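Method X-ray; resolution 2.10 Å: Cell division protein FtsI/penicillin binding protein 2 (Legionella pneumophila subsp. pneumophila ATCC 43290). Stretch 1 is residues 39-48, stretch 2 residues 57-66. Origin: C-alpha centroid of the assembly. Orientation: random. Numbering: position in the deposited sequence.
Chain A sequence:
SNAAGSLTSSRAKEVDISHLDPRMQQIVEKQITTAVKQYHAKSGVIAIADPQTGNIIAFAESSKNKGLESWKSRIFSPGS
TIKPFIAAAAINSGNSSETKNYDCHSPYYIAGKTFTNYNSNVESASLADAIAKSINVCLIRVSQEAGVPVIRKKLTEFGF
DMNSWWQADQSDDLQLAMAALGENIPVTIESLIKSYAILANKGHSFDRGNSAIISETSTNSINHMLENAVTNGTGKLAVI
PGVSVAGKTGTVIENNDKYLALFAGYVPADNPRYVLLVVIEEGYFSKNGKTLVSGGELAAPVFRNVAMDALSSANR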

# COMPACT_ATOMS: atom_id res chain seq x y z
N TYR A 39 7.74 -3.13 18.30
CA TYR A 39 6.55 -2.28 18.30
C TYR A 39 5.49 -2.79 19.27
O TYR A 39 4.40 -2.22 19.34
N HIS A 40 5.82 -3.85 20.01
CA HIS A 40 4.85 -4.52 20.88
C HIS A 40 3.55 -4.79 20.12
O HIS A 40 2.47 -4.66 20.68
N ALA A 41 3.67 -5.14 18.85
CA ALA A 41 2.51 -5.27 17.98
C ALA A 41 1.77 -6.58 18.23
O ALA A 41 2.35 -7.57 18.67
N LYS A 42 0.47 -6.57 17.93
CA LYS A 42 -0.32 -7.80 18.00
C LYS A 42 0.15 -8.75 16.91
O LYS A 42 0.32 -9.95 17.14
N SER A 43 0.36 -8.22 15.71
CA SER A 43 0.91 -8.99 14.60
C SER A 43 1.54 -8.08 13.56
O SER A 43 1.47 -6.86 13.64
N GLY A 44 2.16 -8.69 12.56
CA GLY A 44 2.73 -7.93 11.47
C GLY A 44 3.04 -8.84 10.30
O GLY A 44 3.22 -10.04 10.48
N VAL A 45 3.10 -8.26 9.11
CA VAL A 45 3.37 -9.03 7.91
C VAL A 45 4.16 -8.19 6.92
O VAL A 45 3.97 -6.98 6.82
N ILE A 46 5.09 -8.84 6.21
CA ILE A 46 5.78 -8.22 5.09
C ILE A 46 5.66 -9.11 3.86
O ILE A 46 5.86 -10.32 3.94
N ALA A 47 5.35 -8.51 2.72
CA ALA A 47 5.31 -9.24 1.47
C ALA A 47 6.14 -8.53 0.42
O ALA A 47 6.20 -7.29 0.39
N ILE A 48 6.80 -9.31 -0.43
CA ILE A 48 7.55 -8.78 -1.56
C ILE A 48 6.99 -9.40 -2.83
O ILE A 48 6.65 -10.58 -2.84
N ILE A 57 7.17 -13.15 -4.02
CA ILE A 57 8.46 -13.83 -3.93
C ILE A 57 8.95 -13.93 -2.49
O ILE A 57 9.97 -14.57 -2.23
N ALA A 58 8.24 -13.29 -1.58
CA ALA A 58 8.49 -13.47 -0.15
C ALA A 58 7.28 -13.03 0.65
O ALA A 58 6.58 -12.08 0.28
N PHE A 59 7.04 -13.72 1.76
CA PHE A 59 5.89 -13.47 2.61
C PHE A 59 6.22 -13.98 4.00
O PHE A 59 6.49 -15.17 4.18
N ALA A 60 6.21 -13.10 5.00
CA ALA A 60 6.42 -13.53 6.37
C ALA A 60 5.55 -12.76 7.34
O ALA A 60 5.30 -11.56 7.15
N GLU A 61 5.09 -13.44 8.38
CA GLU A 61 4.30 -12.80 9.42
C GLU A 61 4.74 -13.25 10.81
O GLU A 61 5.32 -14.33 10.96
N SER A 62 4.47 -12.42 11.80
CA SER A 62 4.79 -12.74 13.19
C SER A 62 3.65 -12.24 14.06
O SER A 62 3.18 -11.12 13.89
N SER A 63 3.20 -13.09 14.99
CA SER A 63 2.09 -12.74 15.89
C SER A 63 2.45 -13.07 17.33
O SER A 63 3.01 -14.14 17.59
N LYS A 64 2.13 -12.17 18.25
CA LYS A 64 2.52 -12.37 19.65
C LYS A 64 1.67 -13.40 20.38
O LYS A 64 2.17 -14.13 21.23
N ASN A 65 0.38 -13.46 20.05
CA ASN A 65 -0.52 -14.39 20.72
C ASN A 65 -1.15 -15.42 19.79
O ASN A 65 -0.75 -15.56 18.63
N LYS A 66 -2.14 -16.14 20.31
CA LYS A 66 -2.77 -17.25 19.60
C LYS A 66 -4.02 -16.81 18.85
O LYS A 66 -4.48 -15.68 19.00

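Strands 43-48 and 57-63 run antiparallel as sheet neighbours, and their side chains meet flank to flank on the two faces of the sheet. Backbone hydrogen bonds set the spacing. Ile-46 N donates to Ala-60 O at 2.9 Å, and Ala-60 N donates back to Ile-46 O at 3.0 Å. Gly-44 and Ser-62 form a similar reciprocal pair.

One face carries Ser-43, Val-45 and Ala-47 beside Ser-63, Glu-61 and Phe-59. Phe-59 is the large bump here. Its chi1 is t, near -172°, and its ring lies against Val-45 on this face. Val-45 has chi1 p, which places CG2 over one face of the ring. Val-45 CG2 lies 3.8 Å from Phe-59 CZ, and the approach is a CH-pi contact. Ala-47 sits directly across from Phe-59. Its small methyl leaves room beside the ring, with Ala-47 CB 4.0 Å from Phe-59 CD2. The ring therefore spans a valine bump and an alanine hollow.

Glu-61 pairs with Val-45, and Val-45 CB is 4.1 Å from Glu-61 CB. The glutamate has chi1 p and chi2 t. Its carboxylate oxygens are hydrogen-bonded elsewhere in the structure. Next along this face, Ser-43 (p) meets Ser-63 (m), with Ser-43 CB 3.3 Å from Ser-63 OG. Ser-43 OG finds its hydrogen bond elsewhere.

The other face carries Ile-46 and Ile-48 beside Ala-60 and Ala-58, with Ser-62 across from Gly-44. Gly-44 has no side chain, so its position is a gap next to Ser-62 (chi1 t). Ile-46 (m, t) stands beside the short Ala-60, but their side chains do not make a close contact. Ile-48 (m, m) packs more tightly. Ile-48 CG1 lies 3.8 Å from Ala-58 CB, while Ile-48 CG2 lies 3.9 Å from Ile-57 CG1. Its branches thus touch two neighbours, although the end of the side chain leads away. Ile-57 is p, t, and its CA-to-CB bond points sideways.

Beyond the strands, two lysines meet. Lys-42 is fully extended, t at all four chi angles, and its CA-to-CB bond points away. The CA-to-CB bond of Lys-64 (p, t, t, p) points toward stretch 1, and its chain runs past the loop backbone, with Lys-64 CD 3.5 Å from Ala-41 O. Lys-64 NZ donates to Asn-65 OD1 at 3.1 Å, a bond within its own stretch. Asn-65 OD1 is also 3.8 Å from Lys-42 CG. Lys-64 and Asn-65 are poorly ordered, so this end is less certain. No side chain makes a hydrogen bond across the two stretches.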

# COMPACT_ATOMS: atom_id res chain seq x y z
CB TYR A 39 5.94 -2.22 16.90
CG TYR A 39 6.77 -1.49 15.86
CD1 TYR A 39 7.67 -0.50 16.23
CD2 TYR A 39 6.63 -1.79 14.51
CE1 TYR A 39 8.42 0.17 15.27
CE2 TYR A 39 7.37 -1.13 13.55
CZ TYR A 39 8.27 -0.15 13.93
OH TYR A 39 9.01 0.51 12.98
CB HIS A 40 4.55 -3.68 22.12
CG HIS A 40 5.76 -3.34 22.93
ND1 HIS A 40 6.33 -2.09 22.91
CD2 HIS A 40 6.51 -4.09 23.77
CE1 HIS A 40 7.38 -2.07 23.72
NE2 HIS A 40 7.51 -3.28 24.25
CB ALA A 41 2.92 -5.18 16.53
CB LYS A 42 -1.80 -7.49 17.85
CG LYS A 42 -2.70 -8.72 17.95
CD LYS A 42 -4.17 -8.34 17.83
CE LYS A 42 -5.06 -9.56 17.93
NZ LYS A 42 -6.48 -9.24 17.62
CB SER A 43 -0.16 -9.86 13.94
OG SER A 43 -1.03 -9.06 13.15
CB VAL A 45 2.05 -9.52 7.25
CG1 VAL A 45 1.09 -8.34 7.02
CG2 VAL A 45 2.32 -10.25 5.93
CB ILE A 46 7.27 -7.99 5.38
CG1 ILE A 46 7.45 -7.09 6.60
CG2 ILE A 46 7.95 -7.37 4.17
CD1 ILE A 46 8.89 -6.95 7.03
CB ALA A 47 3.87 -9.43 1.00
CB ILE A 48 9.04 -9.14 -1.48
CG1 ILE A 48 9.58 -8.96 -0.06
CG2 ILE A 48 9.84 -8.32 -2.49
CD1 ILE A 48 9.62 -7.56 0.41
CB ILE A 57 9.53 -13.15 -4.80
CG1 ILE A 57 9.80 -11.73 -4.32
CG2 ILE A 57 9.12 -13.16 -6.26
CD1 ILE A 57 10.84 -11.00 -5.13
CB ALA A 58 9.73 -12.70 0.28
CB PHE A 59 4.67 -14.20 2.06
CG PHE A 59 3.37 -13.85 2.74
CD1 PHE A 59 3.07 -14.36 4.00
CD2 PHE A 59 2.45 -13.03 2.12
CE1 PHE A 59 1.88 -14.04 4.62
CE2 PHE A 59 1.25 -12.70 2.74
CZ PHE A 59 0.97 -13.21 3.99
CB ALA A 60 7.89 -13.40 6.76
CB GLU A 61 2.80 -13.06 9.22
CG GLU A 61 2.40 -14.53 9.33
CD GLU A 61 0.94 -14.77 8.98
OE1 GLU A 61 0.63 -15.84 8.40
OE2 GLU A 61 0.10 -13.90 9.28
CB SER A 62 6.10 -12.06 13.60
OG SER A 62 6.47 -12.42 14.92
CB SER A 63 0.82 -13.49 15.50
OG SER A 63 0.37 -13.10 14.21
CB LYS A 64 2.57 -11.04 20.42
CG LYS A 64 1.23 -10.33 20.59
CD LYS A 64 1.36 -9.20 21.62
CE LYS A 64 0.16 -8.26 21.60
NZ LYS A 64 -1.12 -8.95 21.93
CB ASN A 65 -1.59 -13.64 21.51
CG ASN A 65 -2.38 -12.67 20.65
OD1 ASN A 65 -1.93 -11.55 20.39
ND2 ASN A 65 -3.56 -13.08 20.22
CB LYS A 66 -3.16 -18.34 20.60
CG LYS A 66 -4.33 -17.95 21.50
CD LYS A 66 -4.71 -19.06 22.45
CE LYS A 66 -6.04 -18.76 23.14
NZ LYS A 66 -6.02 -17.47 23.88